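PDB 4B9W: tudor domain-containing protein 1 from Mus musculus, which binds arginine-methylated Piwi proteins as part of the piRNA pathway that represses transposable elements during spermatogenesis. Local coordinates for residues E17-V22 against C34-K38; Q130-V134 against N170-L176; L48-L52 against N81-A85. One frame throughout, in Å; residues are numbered along the deposited sequence.

Contact 1. Residues E17-V22 against C34-K38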
loop_
_atom_site.group_PDB
_atom_site.type_symbol
_atom_site.label_atom_id
_atom_site.label_comp_id
_atom_site.label_asym_id
_atom_site.label_seq_id
_atom_site.Cartn_x
_atom_site.Cartn_y
_atom_site.Cartn_z
ATOM N N GLU A 17 17.672 -21.433 4.386
ATOM C CA GLU A 17 18.421 -20.868 5.507
ATOM C C GLU A 17 17.567 -20.835 6.775
ATOM O O GLU A 17 16.398 -20.451 6.740
ATOM C CB GLU A 17 18.893 -19.459 5.169
ATOM C CG GLU A 17 19.799 -18.842 6.219
ATOM C CD GLU A 17 20.315 -17.468 5.824
ATOM O OE1 GLU A 17 20.347 -17.142 4.605
ATOM O OE2 GLU A 17 20.715 -16.720 6.737
ATOM N N THR A 18 18.134 -21.268 7.897
ATOM C CA THR A 18 17.441 -21.135 9.181
ATOM C C THR A 18 18.141 -20.099 10.051
ATOM O O THR A 18 19.362 -20.110 10.203
ATOM C CB THR A 18 17.321 -22.466 9.923
ATOM O OG1 THR A 18 18.632 -22.970 10.193
ATOM C CG2 THR A 18 16.577 -23.443 9.095
ATOM N N VAL A 19 17.353 -19.180 10.583
ATOM C CA VAL A 19 17.879 -18.007 11.230
ATOM C C VAL A 19 16.867 -17.484 12.258
ATOM O O VAL A 19 15.662 -17.554 12.059
ATOM C CB VAL A 19 18.230 -16.938 10.170
ATOM C CG1 VAL A 19 17.032 -16.692 9.268
ATOM C CG2 VAL A 19 18.744 -15.653 10.828
ATOM N N ASP A 20 17.368 -16.997 13.377
ATOM C CA ASP A 20 16.495 -16.475 14.419
ATOM C C ASP A 20 16.006 -15.084 14.030
ATOM O O ASP A 20 16.737 -14.291 13.429
ATOM C CB ASP A 20 17.193 -16.453 15.775
ATOM C CG ASP A 20 17.356 -17.847 16.373
ATOM O OD1 ASP A 20 16.521 -18.751 16.105
ATOM O OD2 ASP A 20 18.330 -18.039 17.115
ATOM N N VAL A 21 14.741 -14.839 14.344
ATOM C CA VAL A 21 14.089 -13.580 14.082
ATOM C C VAL A 21 13.380 -13.056 15.325
ATOM O O VAL A 21 13.034 -13.807 16.243
ATOM C CB VAL A 21 13.050 -13.710 12.947
ATOM C CG1 VAL A 21 13.714 -14.196 11.662
ATOM C CG2 VAL A 21 11.893 -14.613 13.358
ATOM N N VAL A 22 13.208 -11.744 15.345
ATOM C CA VAL A 22 12.266 -11.061 16.208
ATOM C C VAL A 22 11.411 -10.266 15.224
ATOM O O VAL A 22 11.942 -9.669 14.276
ATOM C CB VAL A 22 12.938 -10.094 17.233
ATOM C CG1 VAL A 22 13.500 -10.870 18.428
ATOM C CG2 VAL A 22 14.024 -9.256 16.576
ATOM N N CYS A 34 10.524 -8.628 10.035
ATOM C CA CYS A 34 11.416 -9.236 11.016
ATOM C C CYS A 34 12.801 -8.636 10.945
ATOM O O CYS A 34 13.277 -8.274 9.870
ATOM C CB CYS A 34 11.550 -10.744 10.777
ATOM S SG CYS A 34 10.072 -11.741 11.102
ATOM N N HIS A 35 13.436 -8.534 12.108
ATOM C CA HIS A 35 14.871 -8.462 12.183
ATOM C C HIS A 35 15.411 -9.869 12.214
ATOM O O HIS A 35 15.017 -10.674 13.067
ATOM C CB HIS A 35 15.308 -7.729 13.426
ATOM C CG HIS A 35 14.948 -6.275 13.430
ATOM N ND1 HIS A 35 14.610 -5.613 14.562
ATOM C CD2 HIS A 35 14.879 -5.359 12.400
ATOM C CE1 HIS A 35 14.349 -4.333 14.268
ATOM N NE2 HIS A 35 14.506 -4.173 12.935
ATOM N N PHE A 36 16.300 -10.175 11.265
ATOM C CA PHE A 36 17.008 -11.448 11.214
ATOM C C PHE A 36 18.326 -11.337 12.001
ATOM O O PHE A 36 19.168 -10.459 11.731
ATOM C CB PHE A 36 17.195 -11.881 9.760
ATOM C CG PHE A 36 15.909 -12.329 9.105
ATOM C CD1 PHE A 36 14.926 -11.420 8.773
ATOM C CD2 PHE A 36 15.671 -13.670 8.861
ATOM C CE1 PHE A 36 13.751 -11.829 8.167
ATOM C CE2 PHE A 36 14.494 -14.100 8.263
ATOM C CZ PHE A 36 13.529 -13.182 7.920
ATOM N N LEU A 37 18.464 -12.173 13.023
ATOM C CA LEU A 37 19.555 -12.033 13.981
ATOM C C LEU A 37 20.761 -12.810 13.493
ATOM O O LEU A 37 21.068 -13.911 13.980
ATOM C CB LEU A 37 19.133 -12.481 15.387
ATOM C CG LEU A 37 17.822 -11.937 15.962
ATOM C CD1 LEU A 37 17.544 -12.569 17.324
ATOM C CD2 LEU A 37 17.817 -10.419 16.057
ATOM N N LYS A 38 21.413 -12.250 12.482
ATOM C CA LYS A 38 22.661 -12.789 11.961
ATOM C C LYS A 38 23.623 -11.639 11.680
ATOM O O LYS A 38 23.229 -10.467 11.702
ATOM C CB LYS A 38 22.427 -13.647 10.711
ATOM C CG LYS A 38 21.725 -12.979 9.538
ATOM C CD LYS A 38 21.773 -13.887 8.309
ATOM C CE LYS A 38 21.359 -13.143 7.041
ATOM N NZ LYS A 38 21.655 -13.912 5.796
HETATM O O HOH W 1 20.060 -16.329 13.575
#
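At Glu17 the pairing opens with a salt bridge, Glu17 OE2 to Lys38 NZ at 3.1 Å; the second carboxylate oxygen of Glu17 takes the amide of Thr14, and Lys38 NZ also reaches Glu12 O. Val19 then puts CG1 3.3 Å from Phe36 CD2, at the ring edge. Asp20 O accepts from Leu37 N at 2.8 Å and 175°, and a water spans Asp20 N (2.8 Å) and Leu37 O (2.7 Å), filling the gap where the inverse gamma turn centred on Leu37 bends the backbone. Val21 faces Phe36 as a non-hydrogen-bonded pair, its CG1 lying over the ring face 3.6 Å from the centroid, a CH-pi contact. Val22 and His35 form the hydrogen-bonded pair: Val22 N to His35 O is 3.1 Å and His35 N to Val22 O 2.9 Å. The segment axes run at 144°, and only 11 residues separate these segments: this is the antiparallel beta hairpin of strands 18-26 and 31-36, consistent with the OB-like, staphylococcal nuclease-type half of an extended Tudor domain.

Contact 2. Residues Q130-V134 against N170-L176; sequences QCWLV and NGVGVEL
Extended strands 130-133 and 171-176 run parallel within a mixed sheet consistent with the staphylococcal nuclease-like part of an extended Tudor domain, their axes approaching to 4.6 Å at 43°. Cys131 pairs with Val172, Trp132 with Gly173 and Leu133 with Val174. Four backbone hydrogen bonds alternate: Val172 N to Gln130 O (2.9 Å), Trp132 N to Val172 O (3.0 Å), Val174 N to Trp132 O (2.8 Å) and Val134 N to Val174 O (3.0 Å). These satisfy N and O of Trp132, Val172 and Val174, while Cys131 hydrogen-bonds to Phe32 and Gly173 to strand 160-168. Trp132 (chi1 p, chi2 91°) folds its indole over Gly173, whose CA lies 3.4 Å from the five-membered ring centroid; an ideal CB on Gly173 would clash with Trp132 NE1 (2.6 Å). On the opposite face Cys131 SG meets Val172 CG2 (3.7 Å). Leu133 and Val174 side chains diverge, with Leu133 CD2 3.8 Å from Leu176 CG. The chemistry implies a pair held by backbone hydrogen bonds, with Trp132 NE1 hydrogen-bonded to Glu166 OE2.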
loop_
_atom_site.group_PDB
_atom_site.type_symbol
_atom_site.label_atom_id
_atom_site.label_comp_id
_atom_site.label_asym_id
_atom_site.label_seq_id
_atom_site.Cartn_x
_atom_site.Cartn_y
_atom_site.Cartn_z
ATOM N N GLN A 130 10.469 -7.814 4.816
ATOM C CA GLN A 130 9.054 -8.214 4.725
ATOM C C GLN A 130 8.962 -9.727 4.656
ATOM O O GLN A 130 9.699 -10.336 3.887
ATOM C CB GLN A 130 8.357 -7.609 3.495
ATOM C CG GLN A 130 6.868 -7.917 3.470
ATOM C CD GLN A 130 6.152 -7.301 2.279
ATOM O OE1 GLN A 130 6.782 -6.821 1.335
ATOM N NE2 GLN A 130 4.827 -7.333 2.311
ATOM N N CYS A 131 8.067 -10.316 5.453
ATOM C CA CYS A 131 7.856 -11.748 5.489
ATOM C C CYS A 131 6.388 -12.089 5.317
ATOM O O CYS A 131 5.551 -11.221 5.370
ATOM C CB CYS A 131 8.318 -12.349 6.808
ATOM S SG CYS A 131 10.027 -11.995 7.220
ATOM N N TRP A 132 6.112 -13.361 5.058
ATOM C CA TRP A 132 4.753 -13.924 5.155
ATOM C C TRP A 132 4.898 -15.335 5.577
ATOM O O TRP A 132 5.911 -15.923 5.319
ATOM C CB TRP A 132 3.997 -13.845 3.840
ATOM C CG TRP A 132 4.764 -14.296 2.630
ATOM C CD1 TRP A 132 4.822 -15.576 2.066
ATOM C CD2 TRP A 132 5.592 -13.456 1.764
ATOM N NE1 TRP A 132 5.622 -15.568 0.944
ATOM C CE2 TRP A 132 6.116 -14.329 0.721
ATOM C CE3 TRP A 132 5.937 -12.100 1.755
ATOM C CZ2 TRP A 132 6.955 -13.858 -0.267
ATOM C CZ3 TRP A 132 6.779 -11.628 0.739
ATOM C CH2 TRP A 132 7.276 -12.490 -0.246
ATOM N N LEU A 133 3.913 -15.895 6.263
ATOM C CA LEU A 133 3.969 -17.307 6.633
ATOM C C LEU A 133 3.626 -18.131 5.400
ATOM O O LEU A 133 2.745 -17.770 4.647
ATOM C CB LEU A 133 2.972 -17.641 7.751
ATOM C CG LEU A 133 3.239 -17.048 9.146
ATOM C CD1 LEU A 133 2.164 -17.532 10.109
ATOM C CD2 LEU A 133 4.615 -17.415 9.653
ATOM N N VAL A 134 4.330 -19.232 5.177
ATOM C CA VAL A 134 4.004 -20.059 4.023
ATOM C C VAL A 134 2.890 -21.047 4.374
ATOM O O VAL A 134 2.616 -21.315 5.550
ATOM C CB VAL A 134 5.224 -20.796 3.460
ATOM C CG1 VAL A 134 6.233 -19.785 2.928
ATOM C CG2 VAL A 134 5.823 -21.726 4.508
ATOM N N ASN A 170 10.425 -8.688 -3.454
ATOM C CA ASN A 170 9.844 -7.832 -2.405
ATOM C C ASN A 170 9.878 -8.387 -0.948
ATOM O O ASN A 170 9.448 -7.697 -0.022
ATOM C CB ASN A 170 8.406 -7.415 -2.809
ATOM C CG ASN A 170 7.377 -8.513 -2.580
ATOM O OD1 ASN A 170 7.496 -9.325 -1.662
ATOM N ND2 ASN A 170 6.339 -8.521 -3.402
ATOM N N GLY A 171 10.369 -9.614 -0.742
ATOM C CA GLY A 171 10.414 -10.206 0.613
ATOM C C GLY A 171 10.634 -11.707 0.675
ATOM O O GLY A 171 11.107 -12.292 -0.283
ATOM N N VAL A 172 10.300 -12.323 1.813
ATOM C CA VAL A 172 10.491 -13.757 2.024
ATOM C C VAL A 172 9.298 -14.478 2.700
ATOM O O VAL A 172 8.717 -13.982 3.674
ATOM C CB VAL A 172 11.797 -14.040 2.830
ATOM C CG1 VAL A 172 12.996 -13.344 2.200
ATOM C CG2 VAL A 172 11.671 -13.627 4.283
ATOM N N GLY A 173 8.947 -15.652 2.164
ATOM C CA GLY A 173 7.977 -16.554 2.779
ATOM C C GLY A 173 8.711 -17.455 3.768
ATOM O O GLY A 173 9.695 -18.102 3.411
ATOM N N VAL A 174 8.250 -17.492 5.010
ATOM C CA VAL A 174 8.950 -18.213 6.078
ATOM C C VAL A 174 8.039 -19.179 6.807
ATOM O O VAL A 174 6.814 -19.013 6.835
ATOM C CB VAL A 174 9.535 -17.256 7.147
ATOM C CG1 VAL A 174 10.602 -16.357 6.539
ATOM C CG2 VAL A 174 8.416 -16.436 7.795
ATOM N N GLU A 175 8.665 -20.207 7.373
ATOM C CA GLU A 175 8.066 -21.051 8.385
ATOM C C GLU A 175 8.683 -20.599 9.707
ATOM O O GLU A 175 9.920 -20.474 9.813
ATOM C CB GLU A 175 8.405 -22.512 8.070
ATOM C CG GLU A 175 7.787 -23.552 8.980
ATOM C CD GLU A 175 8.590 -24.857 8.987
ATOM O OE1 GLU A 175 9.801 -24.861 9.377
ATOM O OE2 GLU A 175 8.000 -25.891 8.614
ATOM N N LEU A 176 7.828 -20.309 10.689
ATOM C CA LEU A 176 8.232 -19.768 12.001
ATOM C C LEU A 176 7.990 -20.811 13.086
ATOM O O LEU A 176 6.891 -21.383 13.185
ATOM C CB LEU A 176 7.418 -18.524 12.363
ATOM C CG LEU A 176 7.731 -17.168 11.725
ATOM C CD1 LEU A 176 6.964 -16.073 12.459
ATOM C CD2 LEU A 176 9.221 -16.854 11.740
#

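Contact 3. Residues L48-L52 against N81-A85; sequences LNQSL and NWYRA
A helical turn, 48-52 (Leu52 N to Leu48 O, 2.8 Å), crosses the extended strand 81-85 at 116°, with the axes 7.8 Å apart at closest approach. The nearest CA pairs, Asn49 with Tyr83 and Leu52 with Trp82, are both 6.4 Å apart. No direct hydrogen bond joins the segments; side-chain packing and two waters do. Asn81 does not touch the helix, its backbone N hydrogen-bonded to Asp79 OD1. Trp82 (chi1 m) leads its indole away, edge-to-face with Phe75, and meets the helix through its backbone: Trp82 O lies 4.3 Å from Leu52 CD1, and a water donates to both Trp82 O and Asn49 O at 2.7 Å each. Tyr83 (chi1 m, chi2 -84°) brings its ring edge to Asn49, CE1 to ND2 3.6 Å, while its hydroxyl hydrogen-bonds to Asp79. At Arg84 a second water accepts from the backbone N (3.0 Å) and donates to Asn49 OD1 (3.0 Å), for which Asn49 takes chi1 m. The Arg84 side chain (m, t, m, with chi4 178°) leaves the strand sideways, and its end comes nearer the helix. Leu52 (m, t) sets CD1 3.6 Å from Arg84 CG, and Leu48 (t, p) lays CD2 over one guanidinium face, 3.1 Å from Arg84 NE. The charge is paired with Asp102, and NH1 hydrogen-bonds to the carbonyls of Phe121 and Leu124. Strand 81-90 belongs to the five-stranded antiparallel Tudor barrel. Tyr83 meets Tyr103 edge-to-face and packs on a modified side chain of the bound Piwi peptide, which carries dimethylarginine; this placement is characteristic of the aromatic cage of a methylarginine-binding Tudor domain.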
loop_
_atom_site.group_PDB
_atom_site.type_symbol
_atom_site.label_atom_id
_atom_site.label_comp_id
_atom_site.label_asym_id
_atom_site.label_seq_id
_atom_site.Cartn_x
_atom_site.Cartn_y
_atom_site.Cartn_z
ATOM N N LEU A 48 24.431 2.340 13.884
ATOM C CA LEU A 48 24.036 3.221 12.792
ATOM C C LEU A 48 23.047 4.273 13.278
ATOM O O LEU A 48 23.174 5.453 12.953
ATOM C CB LEU A 48 23.430 2.413 11.640
ATOM C CG LEU A 48 22.790 3.223 10.503
ATOM C CD1 LEU A 48 23.816 4.153 9.869
ATOM C CD2 LEU A 48 22.155 2.315 9.467
ATOM N N ASN A 49 22.054 3.830 14.046
ATOM C CA ASN A 49 21.016 4.710 14.582
ATOM C C ASN A 49 21.573 5.755 15.524
ATOM O O ASN A 49 21.140 6.916 15.516
ATOM C CB ASN A 49 19.936 3.888 15.294
ATOM C CG ASN A 49 19.063 3.115 14.312
ATOM O OD1 ASN A 49 19.005 3.452 13.124
ATOM N ND2 ASN A 49 18.397 2.061 14.801
ATOM N N GLN A 50 22.539 5.347 16.337
ATOM C CA GLN A 50 23.267 6.293 17.156
ATOM C C GLN A 50 23.950 7.316 16.246
ATOM O O GLN A 50 23.845 8.517 16.463
ATOM C CB GLN A 50 24.282 5.562 18.041
ATOM C CG GLN A 50 25.186 6.491 18.826
ATOM C CD GLN A 50 24.402 7.512 19.600
ATOM O OE1 GLN A 50 23.668 7.147 20.510
ATOM N NE2 GLN A 50 24.530 8.803 19.235
ATOM N N SER A 51 24.623 6.842 15.209
ATOM C CA SER A 51 25.306 7.748 14.293
ATOM C C SER A 51 24.331 8.682 13.580
ATOM O O SER A 51 24.684 9.817 13.279
ATOM C CB SER A 51 26.145 6.978 13.274
ATOM O OG SER A 51 27.275 6.397 13.900
ATOM N N LEU A 52 23.111 8.208 13.316
ATOM C CA LEU A 52 22.083 9.034 12.672
ATOM C C LEU A 52 21.551 10.089 13.621
ATOM O O LEU A 52 21.166 11.169 13.175
ATOM C CB LEU A 52 20.890 8.189 12.167
ATOM C CG LEU A 52 21.081 7.238 10.981
ATOM C CD1 LEU A 52 19.724 6.754 10.458
ATOM C CD2 LEU A 52 21.881 7.863 9.849
ATOM N N ASN A 81 13.165 9.731 17.547
ATOM C CA ASN A 81 14.501 9.556 16.994
ATOM C C ASN A 81 14.469 9.533 15.465
ATOM O O ASN A 81 13.414 9.291 14.848
ATOM C CB ASN A 81 15.091 8.256 17.513
ATOM C CG ASN A 81 15.260 8.246 19.041
ATOM O OD1 ASN A 81 15.728 9.224 19.627
ATOM N ND2 ASN A 81 14.885 7.145 19.680
ATOM N N TRP A 82 15.626 9.748 14.849
ATOM C CA TRP A 82 15.745 9.646 13.394
ATOM C C TRP A 82 16.079 8.232 12.927
ATOM O O TRP A 82 16.830 7.502 13.572
ATOM C CB TRP A 82 16.756 10.653 12.909
ATOM C CG TRP A 82 16.297 12.069 13.170
ATOM C CD1 TRP A 82 16.263 12.755 14.391
ATOM C CD2 TRP A 82 15.757 13.022 12.189
ATOM N NE1 TRP A 82 15.761 14.016 14.235
ATOM C CE2 TRP A 82 15.438 14.248 12.943
ATOM C CE3 TRP A 82 15.489 12.974 10.828
ATOM C CZ2 TRP A 82 14.915 15.372 12.324
ATOM C CZ3 TRP A 82 14.962 14.119 10.213
ATOM C CH2 TRP A 82 14.696 15.289 10.943
ATOM N N TYR A 83 15.494 7.805 11.813
ATOM C CA TYR A 83 15.855 6.514 11.251
ATOM C C TYR A 83 15.969 6.601 9.736
ATOM O O TYR A 83 15.565 7.586 9.127
ATOM C CB TYR A 83 14.809 5.465 11.628
ATOM C CG TYR A 83 14.700 5.232 13.118
ATOM C CD1 TYR A 83 15.555 4.355 13.756
ATOM C CD2 TYR A 83 13.743 5.910 13.883
ATOM C CE1 TYR A 83 15.479 4.141 15.116
ATOM C CE2 TYR A 83 13.646 5.696 15.255
ATOM C CZ TYR A 83 14.514 4.801 15.860
ATOM O OH TYR A 83 14.450 4.571 17.214
ATOM N N ARG A 84 16.504 5.540 9.144
ATOM C CA ARG A 84 16.599 5.416 7.700
ATOM C C ARG A 84 15.216 5.198 7.111
ATOM O O ARG A 84 14.372 4.537 7.718
ATOM C CB ARG A 84 17.519 4.270 7.321
ATOM C CG ARG A 84 18.946 4.444 7.843
ATOM C CD ARG A 84 19.908 3.527 7.143
ATOM N NE ARG A 84 19.716 2.115 7.490
ATOM C CZ ARG A 84 20.424 1.123 6.965
ATOM N NH1 ARG A 84 21.365 1.376 6.065
ATOM N NH2 ARG A 84 20.182 -0.139 7.321
ATOM N N ALA A 85 14.986 5.778 5.941
ATOM C CA ALA A 85 13.690 5.703 5.305
ATOM C C ALA A 85 13.803 5.873 3.782
ATOM O O ALA A 85 14.819 6.344 3.269
ATOM C CB ALA A 85 12.787 6.763 5.899
HETATM O O HOH W 2 17.238 3.161 10.749
HETATM O O HOH W 3 18.533 7.775 15.586
#

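The three contacts follow one another without nesting or crossing along the chain, if ordered by position as 1, 3, 2. Contact 1 closes first, a short hairpin spanning residues 17-38. The chain then runs from strand 31-36 into helix 41-57, which contact 3, closing a loop of 28 residues, packs on barrel strand 81-90. After the barrel the chain returns, and contact 2 closes the longest loop, 35 residues, against strand 171-178. Contacts 1 and 2 share one mixed sheet, with Cys34 SG 3.9 Å from Cys131 SG and Phe36 CZ 3.8 Å from Cys131 SG. Contact 3 lies apart, its centre about 26 Å from that of contact 2; by chain order, helix 41-57 bridges the two parts.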